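Local coordinates for protein leukocyte-associated immunoglobulin-like receptor 1 (PDB 4ESK) that acts, through this extracellular immunoglobulin-like domain and cytoplasmic motifs that recruit tyrosine phosphatases, as an inhibitory receptor restraining natural killer, B and T cells, at residues 33-36 with 37-40; 44-48 with 49-53. All coordinates share one frame; numbering follows the deposited sequence. Where two conformers were deposited one is given.

Contact 1 of 2, residues 33-36 with 37-40; sequences SDKH and DLYN
Lys35 and His36 each lend a carbonyl to the residue three places on, Leu38 N to Lys35 O at 3.0 Å and Tyr39 N to His36 O at 3.3 Å, so the chain makes a short 3-10 helical segment. Both donors lie well above the planes of the carbonyls they meet. Apolar carbon also gathers round Lys35 O: Leu38 CB lies 3.4 Å from it and Tyr39 CD2 3.5 Å from it. The tyrosine ring reaches back there because its CG stands beside its own backbone N (chi1 -57°), and its CE2 then lies alongside Lys35 CB. A broad aromatic suits this place, since the same ring also meets Tyr32, the two planes nearly parallel, and touches Trp88. On the outer side the methylenes of Lys35 run past Leu38, with CD and CD1 4.3 Å apart, while the ammonium leads away.

His36 works in another direction. With CG opposite the backbone N (chi1 -168°), its imidazole is buried, meets Tyr82, and uses both nitrogens: NE2 bonds Asp63, and ND1 meets a water 2.9 Å away, at the ring edge and in its plane. The same water lies 2.7 Å from Asp37 OD2, bridging the exposed carboxylate to the buried ring. Histidine fits because its two ring nitrogens can each take a polar partner. The whole is a short 3-10 helical segment in the B-C loop of an immunoglobulin domain, linking strand 26-31 of one sheet to strand 41-46 of the other.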
# COMPACT_ATOMS: atom_id res chain seq x y z
N SER A 33 7.78 7.35 7.90
CA SER A 33 8.54 8.50 8.37
C SER A 33 9.15 8.19 9.73
O SER A 33 8.51 7.62 10.62
CB SER A 33 7.64 9.72 8.50
OG SER A 33 6.77 9.56 9.62
N ASP A 34 10.38 8.60 9.91
CA ASP A 34 10.97 8.64 11.25
C ASP A 34 11.54 7.28 11.65
O ASP A 34 12.65 7.25 12.17
CB ASP A 34 9.97 9.12 12.34
CG ASP A 34 9.34 10.48 12.02
OD1 ASP A 34 10.11 11.42 11.74
OD2 ASP A 34 8.07 10.61 12.06
N LYS A 35 10.82 6.19 11.40
CA LYS A 35 11.17 4.88 11.99
C LYS A 35 11.57 3.80 10.98
O LYS A 35 11.74 2.65 11.34
CB LYS A 35 10.00 4.32 12.81
CG LYS A 35 9.38 5.30 13.77
CD LYS A 35 10.28 5.61 14.94
CE LYS A 35 9.52 6.30 16.07
NZ LYS A 35 8.21 5.66 16.42
N HIS A 36 11.75 4.17 9.72
CA HIS A 36 11.91 3.18 8.65
C HIS A 36 13.08 2.25 8.87
O HIS A 36 12.99 1.05 8.62
CB HIS A 36 12.03 3.90 7.31
CG HIS A 36 11.93 2.99 6.11
ND1 HIS A 36 13.00 2.46 5.51
CD2 HIS A 36 10.82 2.60 5.35
CE1 HIS A 36 12.59 1.73 4.44
NE2 HIS A 36 11.27 1.83 4.35
N ASP A 37 14.19 2.79 9.39
CA ASP A 37 15.41 1.99 9.61
C ASP A 37 15.23 0.86 10.63
O ASP A 37 16.04 -0.07 10.66
CB ASP A 37 16.58 2.88 10.08
CG ASP A 37 17.26 3.61 8.95
OD1 ASP A 37 17.72 4.75 9.16
OD2 ASP A 37 17.35 3.05 7.84
N LEU A 38 14.21 0.94 11.47
CA LEU A 38 14.01 -0.06 12.53
C LEU A 38 13.43 -1.39 12.03
O LEU A 38 13.57 -2.43 12.69
CB LEU A 38 13.10 0.47 13.63
CG LEU A 38 13.48 1.78 14.32
CD1 LEU A 38 12.55 2.03 15.49
CD2 LEU A 38 14.94 1.77 14.75
N TYR A 39 12.76 -1.34 10.87
CA TYR A 39 12.02 -2.50 10.34
C TYR A 39 12.72 -2.98 9.08
O TYR A 39 13.16 -2.15 8.28
CB TYR A 39 10.55 -2.11 10.09
CG TYR A 39 9.89 -1.60 11.35
CD1 TYR A 39 9.40 -2.47 12.29
CD2 TYR A 39 9.84 -0.24 11.63
CE1 TYR A 39 8.82 -2.02 13.47
CE2 TYR A 39 9.27 0.23 12.81
CZ TYR A 39 8.76 -0.67 13.73
OH TYR A 39 8.20 -0.25 14.92
N ASN A 40 12.87 -4.29 8.93
CA ASN A 40 13.57 -4.86 7.78
C ASN A 40 12.67 -5.55 6.75
O ASN A 40 13.15 -5.96 5.70
CB ASN A 40 14.72 -5.78 8.23
CG ASN A 40 14.24 -7.02 8.95
OD1 ASN A 40 13.05 -7.21 9.19
ND2 ASN A 40 15.21 -7.88 9.32
O HOH W 1 15.84 2.03 5.83

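Contact 2 of 2, residues 44-48 with 49-53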
# COMPACT_ATOMS: atom_id res chain seq x y z
N LEU A 44 2.39 -5.75 2.09
CA LEU A 44 1.10 -5.24 1.71
C LEU A 44 0.11 -6.30 2.12
O LEU A 44 0.19 -7.45 1.63
CB LEU A 44 1.10 -4.99 0.21
CG LEU A 44 -0.06 -4.26 -0.43
CD1 LEU A 44 -0.35 -2.94 0.30
CD2 LEU A 44 0.35 -4.03 -1.88
N GLU A 45 -0.78 -5.94 3.03
CA GLU A 45 -1.85 -6.81 3.50
C GLU A 45 -3.10 -6.50 2.68
O GLU A 45 -3.43 -5.33 2.49
CB GLU A 45 -2.13 -6.59 4.98
CG GLU A 45 -3.13 -7.60 5.58
CD GLU A 45 -3.50 -7.32 7.03
OE1 GLU A 45 -2.95 -8.00 7.92
OE2 GLU A 45 -4.34 -6.42 7.30
N LYS A 46 -3.78 -7.54 2.20
CA LYS A 46 -5.07 -7.38 1.52
C LYS A 46 -6.09 -8.26 2.21
O LYS A 46 -5.87 -9.47 2.32
CB LYS A 46 -4.95 -7.79 0.05
CG LYS A 46 -6.26 -7.76 -0.77
CD LYS A 46 -5.99 -8.21 -2.19
CE LYS A 46 -7.23 -8.16 -3.07
NZ LYS A 46 -8.35 -9.00 -2.56
N ASP A 47 -7.19 -7.67 2.66
CA ASP A 47 -8.32 -8.40 3.27
C ASP A 47 -7.85 -9.34 4.40
O ASP A 47 -8.25 -10.50 4.45
CB ASP A 47 -9.08 -9.18 2.19
CG ASP A 47 -9.65 -8.29 1.11
OD1 ASP A 47 -10.00 -7.13 1.42
OD2 ASP A 47 -9.76 -8.75 -0.06
N GLY A 48 -6.99 -8.83 5.27
CA GLY A 48 -6.51 -9.59 6.42
C GLY A 48 -5.38 -10.59 6.20
O GLY A 48 -5.00 -11.26 7.16
N SER A 49 -4.84 -10.73 4.98
CA SER A 49 -3.70 -11.62 4.77
C SER A 49 -2.61 -10.99 3.92
O SER A 49 -2.83 -10.00 3.21
CB SER A 49 -4.14 -12.97 4.18
OG SER A 49 -4.47 -12.87 2.81
N THR A 50 -1.40 -11.55 4.02
CA THR A 50 -0.27 -11.06 3.27
C THR A 50 -0.51 -11.21 1.77
O THR A 50 -0.81 -12.32 1.27
CB THR A 50 1.02 -11.78 3.66
OG1 THR A 50 1.23 -11.65 5.08
CG2 THR A 50 2.20 -11.21 2.91
N PHE A 51 -0.42 -10.10 1.06
CA PHE A 51 -0.60 -10.07 -0.39
C PHE A 51 0.75 -10.08 -1.10
O PHE A 51 0.98 -10.87 -2.02
CB PHE A 51 -1.45 -8.85 -0.78
CG PHE A 51 -1.75 -8.73 -2.25
CD1 PHE A 51 -2.65 -9.59 -2.86
CD2 PHE A 51 -1.14 -7.75 -3.02
CE1 PHE A 51 -2.94 -9.46 -4.22
CE2 PHE A 51 -1.41 -7.63 -4.37
CZ PHE A 51 -2.31 -8.49 -4.98
N MET A 52 1.65 -9.19 -0.71
CA MET A 52 2.99 -9.12 -1.27
C MET A 52 3.90 -8.69 -0.12
O MET A 52 3.45 -7.99 0.80
CB MET A 52 3.08 -8.09 -2.41
CG MET A 52 2.47 -8.50 -3.73
SD MET A 52 2.33 -7.08 -4.84
CE MET A 52 1.79 -7.91 -6.34
N GLU A 53 5.16 -9.13 -0.16
CA GLU A 53 6.14 -8.67 0.81
C GLU A 53 7.54 -8.66 0.28
O GLU A 53 7.87 -9.29 -0.72
CB GLU A 53 6.03 -9.46 2.11
CG GLU A 53 6.44 -10.91 2.01
CD GLU A 53 6.16 -11.71 3.28
OE1 GLU A 53 5.85 -11.13 4.34
OE2 GLU A 53 6.25 -12.95 3.19
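Leu44 O is gripped by two successive amides of the neighbouring strand, Phe51 N at 2.8 Å, nearly along the C=O axis, and Met52 N at 3.3 Å, in the carbonyl plane on a lone pair. The shared acceptor follows from an extra residue in strand 49-53: Phe51 takes a helix-like psi of -51°, and it and Met52 together face Leu44. Leu44 N returns a 2.8 Å bond to Met52 O. Beyond the bulge the register has shifted by one, and Lys46 pairs with Ser49, its N 2.8 Å from Ser49 O; Ser49 N bonds back to Lys46 O at 3.1 Å. The chain reverses through Asp47 and Gly48, both at positive phi, which glycine accepts easily and aspartate tolerates better than most residues.

Phe51 lies between two side chains of the other strand. Its CG is opposite its own N (chi1 -178°), which lays the ring beside Leu44, the two pointing the same way with CD2 to CD2 at 4.2 Å. The side chains of Lys46 and Phe51 cross at a slant, Lys46 CD standing 3.7 Å from Phe51 CD1. A long lysine is apt here: its methylenes give the aromatic apolar contact, and the bend at its last torsion brings NZ to Asp47 OD2, a 2.9 Å salt bridge in which NZ comes from above the carboxylate plane; Thr75 O also binds NZ. Leu44 is buried, packing on Phe65 and Ile67 of the opposing sheet, whereas Glu45 diverges to a salt bridge with Arg91. This is a two-residue beta hairpin with a type I' turn and a classic beta bulge, the C-C' hairpin of the immunoglobulin fold.

In the fold
The contacts flank strand 41-46: contact 1 lies in the loop that leads into it from strand 26-31, and contact 2 is the hairpin that leads out of it into strand 49-55, an outermost strand of its sheet within the chain. Their centres lie 19 Å apart and they meet only through the sequence. Each is mainly a surface contact with a single buried residue, but that residue is polar in 33-40, where a histidine is hydrogen-bonded to an aspartate and a water, and apolar in 44-53, where a leucine joins the filling between the sheets. Helical-type i to i+3 bonds close the loop; cross-strand ladder bonds hold the hairpin.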